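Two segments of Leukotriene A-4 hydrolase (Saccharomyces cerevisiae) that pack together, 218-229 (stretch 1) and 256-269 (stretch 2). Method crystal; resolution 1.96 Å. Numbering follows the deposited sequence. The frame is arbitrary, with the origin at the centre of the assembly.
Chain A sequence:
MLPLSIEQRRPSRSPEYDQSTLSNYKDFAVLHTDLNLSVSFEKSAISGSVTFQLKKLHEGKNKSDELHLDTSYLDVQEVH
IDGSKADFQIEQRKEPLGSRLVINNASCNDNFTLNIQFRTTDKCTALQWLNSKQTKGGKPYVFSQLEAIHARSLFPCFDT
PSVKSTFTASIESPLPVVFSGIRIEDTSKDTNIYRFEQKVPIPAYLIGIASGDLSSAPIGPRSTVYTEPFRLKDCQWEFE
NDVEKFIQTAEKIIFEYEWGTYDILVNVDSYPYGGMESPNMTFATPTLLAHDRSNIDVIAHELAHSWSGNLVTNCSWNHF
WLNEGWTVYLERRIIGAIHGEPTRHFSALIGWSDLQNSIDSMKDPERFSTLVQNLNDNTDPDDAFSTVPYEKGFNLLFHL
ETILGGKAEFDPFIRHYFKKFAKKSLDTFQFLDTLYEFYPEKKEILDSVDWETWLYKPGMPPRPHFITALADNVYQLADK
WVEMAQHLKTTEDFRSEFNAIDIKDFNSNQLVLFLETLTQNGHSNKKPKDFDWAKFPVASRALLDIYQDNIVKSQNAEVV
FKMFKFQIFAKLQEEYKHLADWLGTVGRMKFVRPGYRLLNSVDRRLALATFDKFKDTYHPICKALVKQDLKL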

# COMPACT_ATOMS: atom_id res chain seq x y z
N PRO A 218 -8.59 -5.11 -22.67
CA PRO A 218 -7.86 -6.30 -22.22
C PRO A 218 -6.35 -6.08 -22.12
O PRO A 218 -5.75 -5.48 -23.00
CB PRO A 218 -8.17 -7.32 -23.31
CG PRO A 218 -8.46 -6.47 -24.57
CD PRO A 218 -9.20 -5.28 -24.01
N ILE A 219 -5.75 -6.57 -21.05
CA ILE A 219 -4.29 -6.52 -20.94
C ILE A 219 -3.69 -7.91 -20.82
O ILE A 219 -2.49 -8.05 -20.64
CB ILE A 219 -3.82 -5.66 -19.75
CG1 ILE A 219 -4.59 -6.04 -18.46
CG2 ILE A 219 -4.01 -4.20 -20.07
CD1 ILE A 219 -4.17 -5.24 -17.23
N GLY A 220 -4.52 -8.94 -20.92
CA GLY A 220 -4.05 -10.31 -20.88
C GLY A 220 -5.23 -11.25 -20.94
O GLY A 220 -6.37 -10.80 -20.91
N PRO A 221 -4.97 -12.57 -21.02
CA PRO A 221 -6.02 -13.60 -21.11
C PRO A 221 -6.96 -13.63 -19.91
O PRO A 221 -8.09 -14.10 -20.01
CB PRO A 221 -5.23 -14.91 -21.22
CG PRO A 221 -3.90 -14.60 -20.63
CD PRO A 221 -3.62 -13.15 -20.98
N ARG A 222 -6.52 -13.13 -18.77
CA ARG A 222 -7.43 -13.07 -17.64
C ARG A 222 -7.35 -11.72 -16.94
O ARG A 222 -7.62 -11.61 -15.75
CB ARG A 222 -7.18 -14.21 -16.65
CG ARG A 222 -5.75 -14.29 -16.19
CD ARG A 222 -5.47 -15.50 -15.31
NE ARG A 222 -4.07 -15.90 -15.42
CZ ARG A 222 -3.49 -16.83 -14.68
NH1 ARG A 222 -4.19 -17.47 -13.76
NH2 ARG A 222 -2.21 -17.12 -14.87
N SER A 223 -7.02 -10.68 -17.70
CA SER A 223 -6.79 -9.36 -17.13
C SER A 223 -7.35 -8.22 -17.97
O SER A 223 -7.19 -8.19 -19.18
CB SER A 223 -5.29 -9.14 -16.92
OG SER A 223 -4.78 -10.06 -15.97
N THR A 224 -7.99 -7.28 -17.31
CA THR A 224 -8.55 -6.14 -18.00
C THR A 224 -8.13 -4.90 -17.24
O THR A 224 -8.06 -4.93 -16.02
CB THR A 224 -10.08 -6.22 -17.97
OG1 THR A 224 -10.49 -7.48 -18.53
CG2 THR A 224 -10.70 -5.07 -18.74
N VAL A 225 -7.84 -3.82 -17.94
CA VAL A 225 -7.61 -2.56 -17.24
C VAL A 225 -8.82 -1.62 -17.37
O VAL A 225 -9.46 -1.57 -18.42
CB VAL A 225 -6.31 -1.87 -17.71
CG1 VAL A 225 -6.39 -1.50 -19.20
CG2 VAL A 225 -6.04 -0.61 -16.87
N TYR A 226 -9.12 -0.91 -16.28
CA TYR A 226 -10.22 0.06 -16.23
C TYR A 226 -9.64 1.43 -15.96
O TYR A 226 -8.72 1.56 -15.16
CB TYR A 226 -11.21 -0.31 -15.11
CG TYR A 226 -11.97 -1.57 -15.38
CD1 TYR A 226 -13.21 -1.53 -15.99
CD2 TYR A 226 -11.45 -2.82 -15.03
CE1 TYR A 226 -13.92 -2.69 -16.25
CE2 TYR A 226 -12.16 -3.99 -15.29
CZ TYR A 226 -13.39 -3.91 -15.90
OH TYR A 226 -14.12 -5.05 -16.18
N THR A 227 -10.12 2.46 -16.65
CA THR A 227 -9.68 3.82 -16.39
C THR A 227 -10.52 4.81 -17.18
O THR A 227 -11.46 4.42 -17.86
CB THR A 227 -8.18 4.05 -16.70
OG1 THR A 227 -7.78 5.35 -16.24
CG2 THR A 227 -7.89 3.92 -18.17
N GLU A 228 -10.18 6.09 -17.08
CA GLU A 228 -10.87 7.11 -17.87
C GLU A 228 -10.51 6.95 -19.35
O GLU A 228 -9.34 6.71 -19.69
CB GLU A 228 -10.54 8.51 -17.35
CG GLU A 228 -11.03 8.78 -15.92
CD GLU A 228 -10.43 10.04 -15.30
OE1 GLU A 228 -9.33 9.94 -14.69
OE2 GLU A 228 -11.04 11.12 -15.42
N PRO A 229 -11.51 7.09 -20.23
CA PRO A 229 -11.26 6.89 -21.67
C PRO A 229 -9.99 7.57 -22.19
O PRO A 229 -9.25 6.96 -22.97
CB PRO A 229 -12.51 7.48 -22.32
CG PRO A 229 -13.60 7.28 -21.27
CD PRO A 229 -12.90 7.46 -19.94
N GLU A 256 -1.23 -22.09 -8.17
CA GLU A 256 -2.24 -21.47 -9.03
C GLU A 256 -2.97 -20.32 -8.35
O GLU A 256 -3.28 -20.37 -7.16
CB GLU A 256 -3.25 -22.51 -9.52
CG GLU A 256 -4.13 -22.00 -10.65
CD GLU A 256 -5.39 -22.84 -10.87
OE1 GLU A 256 -6.03 -23.25 -9.88
OE2 GLU A 256 -5.75 -23.07 -12.05
N TYR A 257 -3.22 -19.28 -9.14
CA TYR A 257 -3.94 -18.09 -8.67
C TYR A 257 -5.40 -18.49 -8.69
O TYR A 257 -5.90 -18.93 -9.71
CB TYR A 257 -3.66 -16.96 -9.67
CG TYR A 257 -4.45 -15.68 -9.52
CD1 TYR A 257 -4.05 -14.69 -8.63
CD2 TYR A 257 -5.56 -15.43 -10.33
CE1 TYR A 257 -4.76 -13.49 -8.51
CE2 TYR A 257 -6.27 -14.23 -10.23
CZ TYR A 257 -5.86 -13.27 -9.32
OH TYR A 257 -6.56 -12.08 -9.23
N GLU A 258 -6.10 -18.37 -7.57
CA GLU A 258 -7.45 -18.94 -7.51
C GLU A 258 -8.59 -17.91 -7.54
O GLU A 258 -9.75 -18.28 -7.39
CB GLU A 258 -7.58 -19.85 -6.30
CG GLU A 258 -7.59 -19.11 -4.98
CD GLU A 258 -7.34 -20.03 -3.79
OE1 GLU A 258 -6.15 -20.28 -3.47
OE2 GLU A 258 -8.33 -20.50 -3.17
N TRP A 259 -8.27 -16.64 -7.76
CA TRP A 259 -9.28 -15.58 -7.75
C TRP A 259 -9.99 -15.34 -9.09
O TRP A 259 -10.86 -14.48 -9.19
CB TRP A 259 -8.65 -14.27 -7.25
CG TRP A 259 -8.01 -14.41 -5.88
CD1 TRP A 259 -6.77 -14.93 -5.60
CD2 TRP A 259 -8.57 -14.01 -4.62
NE1 TRP A 259 -6.54 -14.89 -4.25
CE2 TRP A 259 -7.63 -14.33 -3.62
CE3 TRP A 259 -9.79 -13.44 -4.24
CZ2 TRP A 259 -7.86 -14.09 -2.27
CZ3 TRP A 259 -10.01 -13.18 -2.89
CH2 TRP A 259 -9.06 -13.51 -1.92
N GLY A 260 -9.60 -16.07 -10.13
CA GLY A 260 -10.22 -15.90 -11.43
C GLY A 260 -9.53 -14.83 -12.26
O GLY A 260 -8.52 -15.08 -12.91
N THR A 261 -10.08 -13.62 -12.26
CA THR A 261 -9.49 -12.55 -13.04
C THR A 261 -8.49 -11.79 -12.18
O THR A 261 -8.57 -11.83 -10.95
CB THR A 261 -10.56 -11.57 -13.51
OG1 THR A 261 -11.25 -11.05 -12.37
CG2 THR A 261 -11.56 -12.28 -14.43
N TYR A 262 -7.54 -11.16 -12.84
CA TYR A 262 -6.68 -10.16 -12.20
C TYR A 262 -6.79 -8.84 -12.97
O TYR A 262 -6.16 -8.65 -14.02
CB TYR A 262 -5.22 -10.61 -12.14
CG TYR A 262 -4.42 -9.57 -11.39
CD1 TYR A 262 -4.37 -9.58 -9.99
CD2 TYR A 262 -3.78 -8.54 -12.05
CE1 TYR A 262 -3.66 -8.61 -9.29
CE2 TYR A 262 -3.07 -7.56 -11.36
CZ TYR A 262 -3.01 -7.60 -9.99
OH TYR A 262 -2.32 -6.62 -9.31
N ASP A 263 -7.61 -7.92 -12.46
CA ASP A 263 -7.89 -6.69 -13.17
C ASP A 263 -7.24 -5.53 -12.46
O ASP A 263 -6.94 -5.61 -11.27
CB ASP A 263 -9.40 -6.45 -13.25
CG ASP A 263 -10.11 -7.46 -14.14
OD1 ASP A 263 -9.44 -8.15 -14.96
OD2 ASP A 263 -11.34 -7.54 -14.04
N ILE A 264 -7.02 -4.44 -13.19
CA ILE A 264 -6.41 -3.23 -12.63
C ILE A 264 -7.27 -2.00 -12.91
O ILE A 264 -7.67 -1.77 -14.04
CB ILE A 264 -5.01 -3.02 -13.22
CG1 ILE A 264 -4.13 -4.24 -12.93
CG2 ILE A 264 -4.38 -1.70 -12.70
CD1 ILE A 264 -2.84 -4.26 -13.72
N LEU A 265 -7.58 -1.22 -11.87
CA LEU A 265 -8.22 0.08 -12.02
C LEU A 265 -7.16 1.15 -11.93
O LEU A 265 -6.51 1.27 -10.89
CB LEU A 265 -9.26 0.32 -10.90
CG LEU A 265 -9.81 1.75 -10.82
CD1 LEU A 265 -10.61 2.08 -12.04
CD2 LEU A 265 -10.67 1.97 -9.55
N VAL A 266 -6.95 1.92 -13.00
CA VAL A 266 -5.99 3.01 -12.95
C VAL A 266 -6.77 4.24 -12.55
O VAL A 266 -7.57 4.76 -13.32
CB VAL A 266 -5.23 3.23 -14.28
CG1 VAL A 266 -4.38 4.48 -14.19
CG2 VAL A 266 -4.35 2.01 -14.60
N ASN A 267 -6.55 4.68 -11.31
CA ASN A 267 -7.42 5.67 -10.70
C ASN A 267 -7.18 7.09 -11.18
O ASN A 267 -6.26 7.35 -11.97
CB ASN A 267 -7.26 5.61 -9.18
CG ASN A 267 -8.47 5.01 -8.50
OD1 ASN A 267 -9.61 5.29 -8.87
ND2 ASN A 267 -8.23 4.19 -7.49
N VAL A 268 -8.01 8.01 -10.68
CA VAL A 268 -7.86 9.44 -10.93
C VAL A 268 -6.56 9.96 -10.32
O VAL A 268 -5.98 9.32 -9.45
CB VAL A 268 -9.08 10.25 -10.37
CG1 VAL A 268 -10.35 9.88 -11.12
CG2 VAL A 268 -9.25 9.99 -8.88
N ASP A 269 -6.12 11.12 -10.77
CA ASP A 269 -4.82 11.63 -10.35
C ASP A 269 -4.70 11.93 -8.84
O ASP A 269 -3.59 11.91 -8.30
CB ASP A 269 -4.40 12.83 -11.22
CG ASP A 269 -4.54 12.54 -12.71
OD1 ASP A 269 -3.58 12.04 -13.33
OD2 ASP A 269 -5.63 12.80 -13.27
O HOH W 1 -7.20 -17.20 -13.18
O HOH W 2 -10.56 -9.52 -16.75
O HOH W 3 -13.04 -7.75 -15.91
O HOH W 4 -8.35 12.59 -13.47

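Parallel strands pair through their backbones, but the side chains at the ends of the pairing often finish the job, and the two segments of this hydrolase illustrate the principle. The ladder itself is regular: Ile264 N donates to Thr224 O (3.1 Å), Tyr226 N to Ile264 O (2.8 Å) and Val266 N to Tyr226 O (2.8 Å), with the strands running at 22° to each other.

Upstream, Tyr262 N still reaches Arg222 O at 2.9 Å, but the next amide, Thr224 N, bonds to a side chain instead. Asp263, with chi1 in the m well, brings OD1 to 2.9 Å from Thr224 N, while Tyr262 O lies 4.0 Å from that nitrogen. The carbonyl of Tyr262, which this amide does not reach, has its own partner: Ser223, also m, places OG 2.8 Å from Tyr262 O and donates to it. At the other end Thr227, in the t rotamer, repeats the device, its OG1 donating to Val266 O at 3.0 Å. Two hydroxyls thus serve carbonyls of the neighbouring segment.

The carboxylate of Asp263 has a second role. One water donates from its O to Asp263 OD1 (2.5 Å) and bonds Thr224 OG1 (2.7 Å); another donates from its O to Asp263 OD2 (2.5 Å) and bonds Tyr226 OH (2.9 Å). With Tyr226 in the m rotamer, Asp263 OD2 sits at the edge of the Tyr226 ring, 3.9 Å from Tyr226 CE2.

Apolar packing follows the alternation of the sheet. Val225 and Ile264 share one face, where Val225 CG2 meets Val266 CG2 at 3.9 Å and the extended Ile264 side chain (m, t) carries CD1 to 3.9 Å from Ile219 CD1. On the face of Tyr226 and Leu265, the t, p conformation of Leu265 brings CD1 back to 3.9 Å from Tyr226 CB.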